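Local coordinates for protein putative TetR-family transcriptional regulator (Streptomyces coelicolor, PDB 2HXO) that probably binds operator DNA through a helix-turn-helix motif and regulates transcription, at residues A90-A95 with G221-L226. Residues are numbered along the deposited sequence; the frame is centred on the assembly and turned at random.
Sequences AVRAVA and GITLVL
Segments 90-95 of helix 87-104 and 221-226 of helix 214-230 run roughly antiparallel, their N-to-C directions 141° apart and their local axes 10.5 Å apart at closest approach, and divide their contact into a greasy interior and a polar margin. On the apolar side Val91 and Leu226 meet tip to tip, CG1 of Val91 lying 3.8 Å from CD2 of Leu226. One helical turn along, Ile222 sends CG1 to the methyl of Ala95 (4.3 Å from CB), while its CG2 rests 3.9 Å from CG of Arg92. Beyond these contacts Ile222 continues onto Leu153 and Tyr156 of helix 146-166.

The polar margin belongs to Arg92, whose chain, extended from CG to NE, crosses Thr223 obliquely. NE and NH2 of Arg92 both donate side-on to OG1 of Thr223, at 3.0 and 3.2 Å, with the oxygen in the guanidinium plane; the NE bond is the straighter (158° against 144°). That hydroxyl also bonds to Leu219 O within its own helix, while CD1 of Leu226 covers one guanidinium face near its rim. An alanine at Arg92 would probably cost the interface both hydrogen bonds and the contact with CG2 of Ile222. Such helix packing builds the all-helical C-terminal domain of TetR regulators; here Leu224 and Val225 also pack on Leu232 and Val225 of the second subunit.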
ATOM      1  N   ALA A  90     -15.349  15.206  -1.540  1.00 32.03           N
ATOM      2  CA  ALA A  90     -15.939  14.046  -0.906  1.00 32.63           C
ATOM      3  C   ALA A  90     -14.929  12.886  -0.929  1.00 34.38           C
ATOM      4  O   ALA A  90     -14.750  12.186   0.065  1.00 35.83           O
ATOM      5  CB  ALA A  90     -17.230  13.670  -1.609  1.00 32.51           C
ATOM      6  N   VAL A  91     -14.245  12.701  -2.053  1.00 33.40           N
ATOM      7  CA  VAL A  91     -13.259  11.634  -2.127  1.00 33.32           C
ATOM      8  C   VAL A  91     -12.144  11.901  -1.109  1.00 33.81           C
ATOM      9  O   VAL A  91     -11.653  10.977  -0.453  1.00 33.95           O
ATOM     10  CB  VAL A  91     -12.669  11.501  -3.554  1.00 30.91           C
ATOM     11  CG1 VAL A  91     -11.437  10.638  -3.521  1.00 27.48           C
ATOM     12  CG2 VAL A  91     -13.717  10.901  -4.485  1.00 28.25           C
ATOM     13  N   ARG A  92     -11.741  13.160  -0.978  1.00 33.37           N
ATOM     14  CA  ARG A  92     -10.716  13.509  -0.001  1.00 33.31           C
ATOM     15  C   ARG A  92     -11.167  13.213   1.424  1.00 33.19           C
ATOM     16  O   ARG A  92     -10.361  12.755   2.239  1.00 34.38           O
ATOM     17  CB  ARG A  92     -10.344  14.979  -0.113  1.00 34.66           C
ATOM     18  CG  ARG A  92      -9.507  15.292  -1.333  1.00 34.66           C
ATOM     19  CD  ARG A  92      -9.157  16.782  -1.366  1.00 40.00           C
ATOM     20  NE  ARG A  92      -8.638  17.127  -2.670  1.00 42.81           N
ATOM     21  CZ  ARG A  92      -9.348  17.701  -3.631  1.00 43.99           C
ATOM     22  NH1 ARG A  92     -10.619  18.025  -3.428  1.00 43.73           N
ATOM     23  NH2 ARG A  92      -8.790  17.895  -4.815  1.00 45.33           N
ATOM     24  N   ALA A  93     -12.440  13.468   1.725  1.00 32.63           N
ATOM     25  CA  ALA A  93     -12.971  13.205   3.061  1.00 33.92           C
ATOM     26  C   ALA A  93     -12.928  11.702   3.304  1.00 35.06           C
ATOM     27  O   ALA A  93     -12.597  11.257   4.404  1.00 37.46           O
ATOM     28  CB  ALA A  93     -14.405  13.715   3.189  1.00 31.61           C
ATOM     29  N   VAL A  94     -13.259  10.913   2.287  1.00 34.74           N
ATOM     30  CA  VAL A  94     -13.211   9.468   2.453  1.00 34.34           C
ATOM     31  C   VAL A  94     -11.777   9.029   2.727  1.00 34.03           C
ATOM     32  O   VAL A  94     -11.531   8.260   3.650  1.00 35.66           O
ATOM     33  CB  VAL A  94     -13.710   8.720   1.213  1.00 34.41           C
ATOM     34  CG1 VAL A  94     -13.442   7.224   1.384  1.00 33.96           C
ATOM     35  CG2 VAL A  94     -15.191   8.971   1.026  1.00 32.43           C
ATOM     36  N   ALA A  95     -10.838   9.535   1.935  1.00 33.82           N
ATOM     37  CA  ALA A  95      -9.424   9.185   2.075  1.00 33.98           C
ATOM     38  C   ALA A  95      -8.829   9.627   3.424  1.00 35.61           C
ATOM     39  O   ALA A  95      -8.078   8.876   4.054  1.00 35.73           O
ATOM     40  CB  ALA A  95      -8.626   9.789   0.913  1.00 32.16           C
ATOM     41  N   GLY A 221      -1.339  13.629  -3.287  1.00 35.03           N
ATOM     42  CA  GLY A 221      -1.331  12.449  -4.141  1.00 35.37           C
ATOM     43  C   GLY A 221      -2.732  12.068  -4.604  1.00 36.33           C
ATOM     44  O   GLY A 221      -2.941  11.756  -5.781  1.00 36.42           O
ATOM     45  N   ILE A 222      -3.695  12.102  -3.684  1.00 35.81           N
ATOM     46  CA  ILE A 222      -5.073  11.765  -4.011  1.00 36.17           C
ATOM     47  C   ILE A 222      -5.581  12.789  -5.030  1.00 34.47           C
ATOM     48  O   ILE A 222      -6.247  12.428  -6.007  1.00 33.61           O
ATOM     49  CB  ILE A 222      -5.966  11.742  -2.716  1.00 39.16           C
ATOM     50  CG1 ILE A 222      -7.216  10.897  -2.957  1.00 43.72           C
ATOM     51  CG2 ILE A 222      -6.402  13.141  -2.324  1.00 40.87           C
ATOM     52  CD1 ILE A 222      -6.949   9.424  -3.191  1.00 44.36           C
ATOM     53  N   THR A 223      -5.230  14.059  -4.831  1.00 33.20           N
ATOM     54  CA  THR A 223      -5.647  15.122  -5.759  1.00 31.85           C
ATOM     55  C   THR A 223      -5.065  14.885  -7.161  1.00 31.50           C
ATOM     56  O   THR A 223      -5.725  15.130  -8.185  1.00 31.64           O
ATOM     57  CB  THR A 223      -5.234  16.497  -5.192  1.00 30.44           C
ATOM     58  OG1 THR A 223      -5.957  16.711  -3.967  1.00 31.63           O
ATOM     59  CG2 THR A 223      -5.544  17.620  -6.164  1.00 28.47           C
ATOM     60  N   LEU A 224      -3.831  14.398  -7.196  1.00 29.68           N
ATOM     61  CA  LEU A 224      -3.152  14.069  -8.450  1.00 31.20           C
ATOM     62  C   LEU A 224      -3.932  12.948  -9.167  1.00 29.26           C
ATOM     63  O   LEU A 224      -4.165  13.008 -10.371  1.00 28.00           O
ATOM     64  CB  LEU A 224      -1.734  13.584  -8.138  1.00 33.02           C
ATOM     65  CG  LEU A 224      -0.533  14.214  -8.828  1.00 33.86           C
ATOM     66  CD1 LEU A 224      -0.799  15.662  -9.201  1.00 31.00           C
ATOM     67  CD2 LEU A 224       0.662  14.079  -7.892  1.00 33.77           C
ATOM     68  N   VAL A 225      -4.350  11.931  -8.421  1.00 28.18           N
ATOM     69  CA  VAL A 225      -5.121  10.848  -9.019  1.00 27.75           C
ATOM     70  C   VAL A 225      -6.469  11.389  -9.502  1.00 28.16           C
ATOM     71  O   VAL A 225      -6.911  11.072 -10.607  1.00 28.03           O
ATOM     72  CB  VAL A 225      -5.371   9.685  -8.014  1.00 29.21           C
ATOM     73  CG1 VAL A 225      -6.152   8.564  -8.704  1.00 28.40           C
ATOM     74  CG2 VAL A 225      -4.037   9.143  -7.500  1.00 28.89           C
ATOM     75  N   LEU A 226      -7.126  12.198  -8.667  1.00 28.51           N
ATOM     76  CA  LEU A 226      -8.426  12.787  -9.022  1.00 28.31           C
ATOM     77  C   LEU A 226      -8.327  13.630 -10.290  1.00 26.48           C
ATOM     78  O   LEU A 226      -9.232  13.637 -11.093  1.00 26.59           O
ATOM     79  CB  LEU A 226      -8.977  13.629  -7.859  1.00 25.52           C
ATOM     80  CG  LEU A 226      -9.436  12.822  -6.643  1.00 25.55           C
ATOM     81  CD1 LEU A 226      -9.617  13.746  -5.435  1.00 22.82           C
ATOM     82  CD2 LEU A 226     -10.727  12.076  -6.984  1.00 22.25           C
TER